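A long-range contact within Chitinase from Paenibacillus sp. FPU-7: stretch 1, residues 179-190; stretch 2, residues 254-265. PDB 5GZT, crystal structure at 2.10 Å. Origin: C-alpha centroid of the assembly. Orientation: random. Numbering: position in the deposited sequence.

Stretch 1 (179-190) SSNPVVKLISTA
Stretch 2, residues 254-265: LYSVKTAKGSVT

The hydroxyl of T259 (chi1 p) is buried by this contact without a hydrogen-bond partner anywhere in the model: its OG1 lies 3.3 Å from CG2 of V184 and 3.6 Å from CB of P182, against carbon on both counts. No hydrogen bond links the two stretches; the contact consists mainly of side-chain packing and buries 526 Å², both sides summed. The strand through V184 to A190 and the strand through L254 to K258 travel in roughly opposed directions, 141° between their N-to-C axes, with a closest axial approach of 7.7 Å. The register pairs P182 with A260 (CA to CA, 6.2 Å) and V184 with K258 (CA to CA, 6.3 Å), then opens to 10.3 Å between the CA atoms of T189 and Y255, where the bulk of the tyrosine fills the gap. Extended backbones alternate their side chains: P182, V184 and L186 point toward stretch 2, V183 and K185 away; Y255, V257 and T259 point back, S256 and K258 away. At I187 the helical phi/psi of -89/-44 breaks the alternation, so that S188 points away and T189 toward. V257 (chi1 p) receives two apolar neighbours on CG1: V184 CG1 (chi1 t) at 3.6 Å and L186 CD2 (chi1 m, chi2 t) at 3.3 Å. L186 CD1 also approaches Y255 (chi1 p, chi2 -80°) obliquely, 3.9 Å from CE2 and 3.4 Å from OH, and L186 CD2 lies 4.0 Å from the same CE2; T189 CG2 (chi1 p) also meets that OH at 3.5 Å. At the far end a turn is closed by K261 N donating to V264 O at 3.0 Å, with a weak return bond from V264 N to K261 O at 3.2 Å. P182, its ring C-gamma endo, packs here: CG sits 3.4 Å from V264 O and 3.5 Å from K261 CD, the aliphatic part of the lysine (chi1 m, chi2 108°).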

# COMPACT_ATOMS: atom_id res chain seq x y z
N SER B 179 6.84 32.98 35.82
CA SER B 179 6.25 32.23 34.69
C SER B 179 5.19 33.09 33.97
O SER B 179 4.86 34.18 34.42
CB SER B 179 5.60 30.92 35.19
OG SER B 179 6.55 29.89 35.37
N SER B 180 4.67 32.58 32.85
CA SER B 180 3.69 33.33 32.04
C SER B 180 3.41 32.69 30.70
O SER B 180 2.26 32.65 30.27
CB SER B 180 4.14 34.77 31.78
OG SER B 180 3.56 35.66 32.70
N ASN B 181 4.47 32.24 30.02
CA ASN B 181 4.43 31.97 28.58
C ASN B 181 3.52 30.83 28.12
O ASN B 181 3.39 29.82 28.83
CB ASN B 181 5.85 31.68 28.05
CG ASN B 181 6.72 32.92 28.00
OD1 ASN B 181 6.25 34.01 27.67
ND2 ASN B 181 8.00 32.76 28.32
N PRO B 182 2.91 30.98 26.92
CA PRO B 182 2.21 29.86 26.30
C PRO B 182 3.18 28.77 25.81
O PRO B 182 3.99 29.01 24.92
CB PRO B 182 1.44 30.50 25.13
CG PRO B 182 2.14 31.78 24.84
CD PRO B 182 2.80 32.22 26.12
N VAL B 183 3.10 27.61 26.46
CA VAL B 183 3.85 26.41 26.09
C VAL B 183 2.84 25.42 25.50
O VAL B 183 1.74 25.27 26.07
CB VAL B 183 4.57 25.81 27.33
CG1 VAL B 183 5.06 24.38 27.11
CG2 VAL B 183 5.71 26.72 27.77
N VAL B 184 3.19 24.78 24.38
CA VAL B 184 2.41 23.64 23.79
C VAL B 184 3.13 22.31 24.00
O VAL B 184 4.21 22.15 23.45
CB VAL B 184 2.20 23.80 22.26
CG1 VAL B 184 1.53 22.55 21.66
CG2 VAL B 184 1.42 25.08 21.94
N LYS B 185 2.54 21.39 24.76
CA LYS B 185 3.00 19.97 24.83
C LYS B 185 2.13 18.97 24.00
O LYS B 185 0.93 18.82 24.25
CB LYS B 185 3.00 19.48 26.27
CG LYS B 185 3.85 20.32 27.21
CD LYS B 185 3.90 19.74 28.63
CE LYS B 185 4.49 18.33 28.71
NZ LYS B 185 5.78 18.22 27.96
N LEU B 186 2.77 18.26 23.07
CA LEU B 186 2.12 17.18 22.27
C LEU B 186 1.85 15.96 23.14
O LEU B 186 2.77 15.48 23.79
CB LEU B 186 3.01 16.77 21.08
CG LEU B 186 3.44 17.91 20.13
CD1 LEU B 186 4.27 17.46 18.93
CD2 LEU B 186 2.24 18.74 19.67
N ILE B 187 0.60 15.48 23.18
CA ILE B 187 0.21 14.26 23.93
C ILE B 187 0.36 12.99 23.02
O ILE B 187 0.89 11.94 23.47
CB ILE B 187 -1.25 14.40 24.52
CG1 ILE B 187 -1.27 15.24 25.84
CG2 ILE B 187 -1.94 13.05 24.75
CD1 ILE B 187 -1.15 14.45 27.17
N SER B 188 -0.09 13.10 21.75
CA SER B 188 -0.33 11.94 20.86
C SER B 188 -1.10 12.30 19.59
O SER B 188 -1.69 13.39 19.48
CB SER B 188 -1.19 10.88 21.55
OG SER B 188 -2.55 11.32 21.58
N THR B 189 -1.12 11.33 18.67
CA THR B 189 -1.85 11.40 17.40
C THR B 189 -2.49 10.05 17.07
O THR B 189 -1.96 9.00 17.44
CB THR B 189 -0.90 11.63 16.21
OG1 THR B 189 -0.16 10.43 16.01
CG2 THR B 189 0.07 12.80 16.48
N ALA B 190 -3.56 10.11 16.29
CA ALA B 190 -4.32 8.96 15.88
C ALA B 190 -4.96 9.18 14.52
O ALA B 190 -5.19 10.34 14.08
CB ALA B 190 -5.40 8.65 16.93
N LEU B 254 3.25 15.39 8.26
CA LEU B 254 4.07 16.22 9.17
C LEU B 254 3.18 17.34 9.67
O LEU B 254 2.41 17.94 8.91
CB LEU B 254 5.31 16.73 8.43
CG LEU B 254 6.24 15.65 7.83
CD1 LEU B 254 7.32 16.30 6.97
CD2 LEU B 254 6.89 14.79 8.90
N TYR B 255 3.22 17.59 10.97
CA TYR B 255 2.45 18.71 11.52
C TYR B 255 3.29 19.65 12.41
O TYR B 255 4.27 19.22 13.03
CB TYR B 255 1.19 18.22 12.26
CG TYR B 255 1.49 17.48 13.54
CD1 TYR B 255 1.88 16.15 13.51
CD2 TYR B 255 1.39 18.10 14.77
CE1 TYR B 255 2.18 15.46 14.68
CE2 TYR B 255 1.68 17.42 15.95
CZ TYR B 255 2.06 16.10 15.90
OH TYR B 255 2.37 15.42 17.06
N SER B 256 2.90 20.93 12.44
CA SER B 256 3.38 21.91 13.44
C SER B 256 2.17 22.52 14.16
O SER B 256 1.13 22.83 13.53
CB SER B 256 4.16 23.04 12.80
OG SER B 256 3.26 23.80 12.00
N VAL B 257 2.36 22.71 15.46
CA VAL B 257 1.39 23.38 16.30
C VAL B 257 2.09 24.49 17.14
O VAL B 257 3.27 24.37 17.53
CB VAL B 257 0.60 22.35 17.17
CG1 VAL B 257 1.50 21.61 18.15
CG2 VAL B 257 -0.60 22.98 17.88
N LYS B 258 1.36 25.58 17.37
CA LYS B 258 1.72 26.64 18.32
C LYS B 258 0.47 27.45 18.71
O LYS B 258 -0.47 27.62 17.88
CB LYS B 258 2.76 27.59 17.71
CG LYS B 258 2.42 27.92 16.28
CD LYS B 258 3.09 29.17 15.74
CE LYS B 258 2.14 29.93 14.84
NZ LYS B 258 2.87 30.81 13.90
N THR B 259 0.48 27.91 19.97
CA THR B 259 -0.49 28.86 20.57
C THR B 259 0.08 30.30 20.65
O THR B 259 1.26 30.54 20.37
CB THR B 259 -0.89 28.41 22.02
OG1 THR B 259 0.28 28.07 22.80
CG2 THR B 259 -1.83 27.21 21.97
N ALA B 260 -0.76 31.26 21.03
CA ALA B 260 -0.28 32.61 21.39
C ALA B 260 -1.20 33.28 22.42
O ALA B 260 -2.19 32.68 22.85
CB ALA B 260 -0.13 33.49 20.15
N LYS B 261 -0.82 34.49 22.84
CA LYS B 261 -1.74 35.47 23.45
C LYS B 261 -1.37 36.85 22.90
O LYS B 261 -0.41 37.46 23.39
CB LYS B 261 -1.65 35.50 24.98
CG LYS B 261 -1.77 34.15 25.67
CD LYS B 261 -0.47 33.63 26.27
CE LYS B 261 -0.49 33.60 27.79
NZ LYS B 261 -0.99 34.85 28.39
N GLY B 262 -2.10 37.31 21.88
CA GLY B 262 -1.83 38.59 21.19
C GLY B 262 -0.40 39.11 21.31
O GLY B 262 -0.09 39.82 22.26
N SER B 263 0.46 38.74 20.35
CA SER B 263 1.92 39.04 20.35
C SER B 263 2.76 37.90 20.95
O SER B 263 3.53 37.28 20.21
CB SER B 263 2.28 40.39 21.00
OG SER B 263 3.59 40.79 20.62
N VAL B 264 2.61 37.61 22.25
CA VAL B 264 3.37 36.51 22.90
C VAL B 264 3.08 35.14 22.22
O VAL B 264 2.18 34.39 22.63
CB VAL B 264 3.27 36.46 24.48
CG1 VAL B 264 3.93 37.68 25.10
CG2 VAL B 264 1.85 36.32 25.01
N THR B 265 3.86 34.84 21.17
CA THR B 265 3.67 33.70 20.26
C THR B 265 4.55 32.49 20.66
O THR B 265 5.78 32.60 20.75
CB THR B 265 3.88 34.16 18.78
OG1 THR B 265 2.96 33.48 17.94
CG2 THR B 265 5.35 33.98 18.24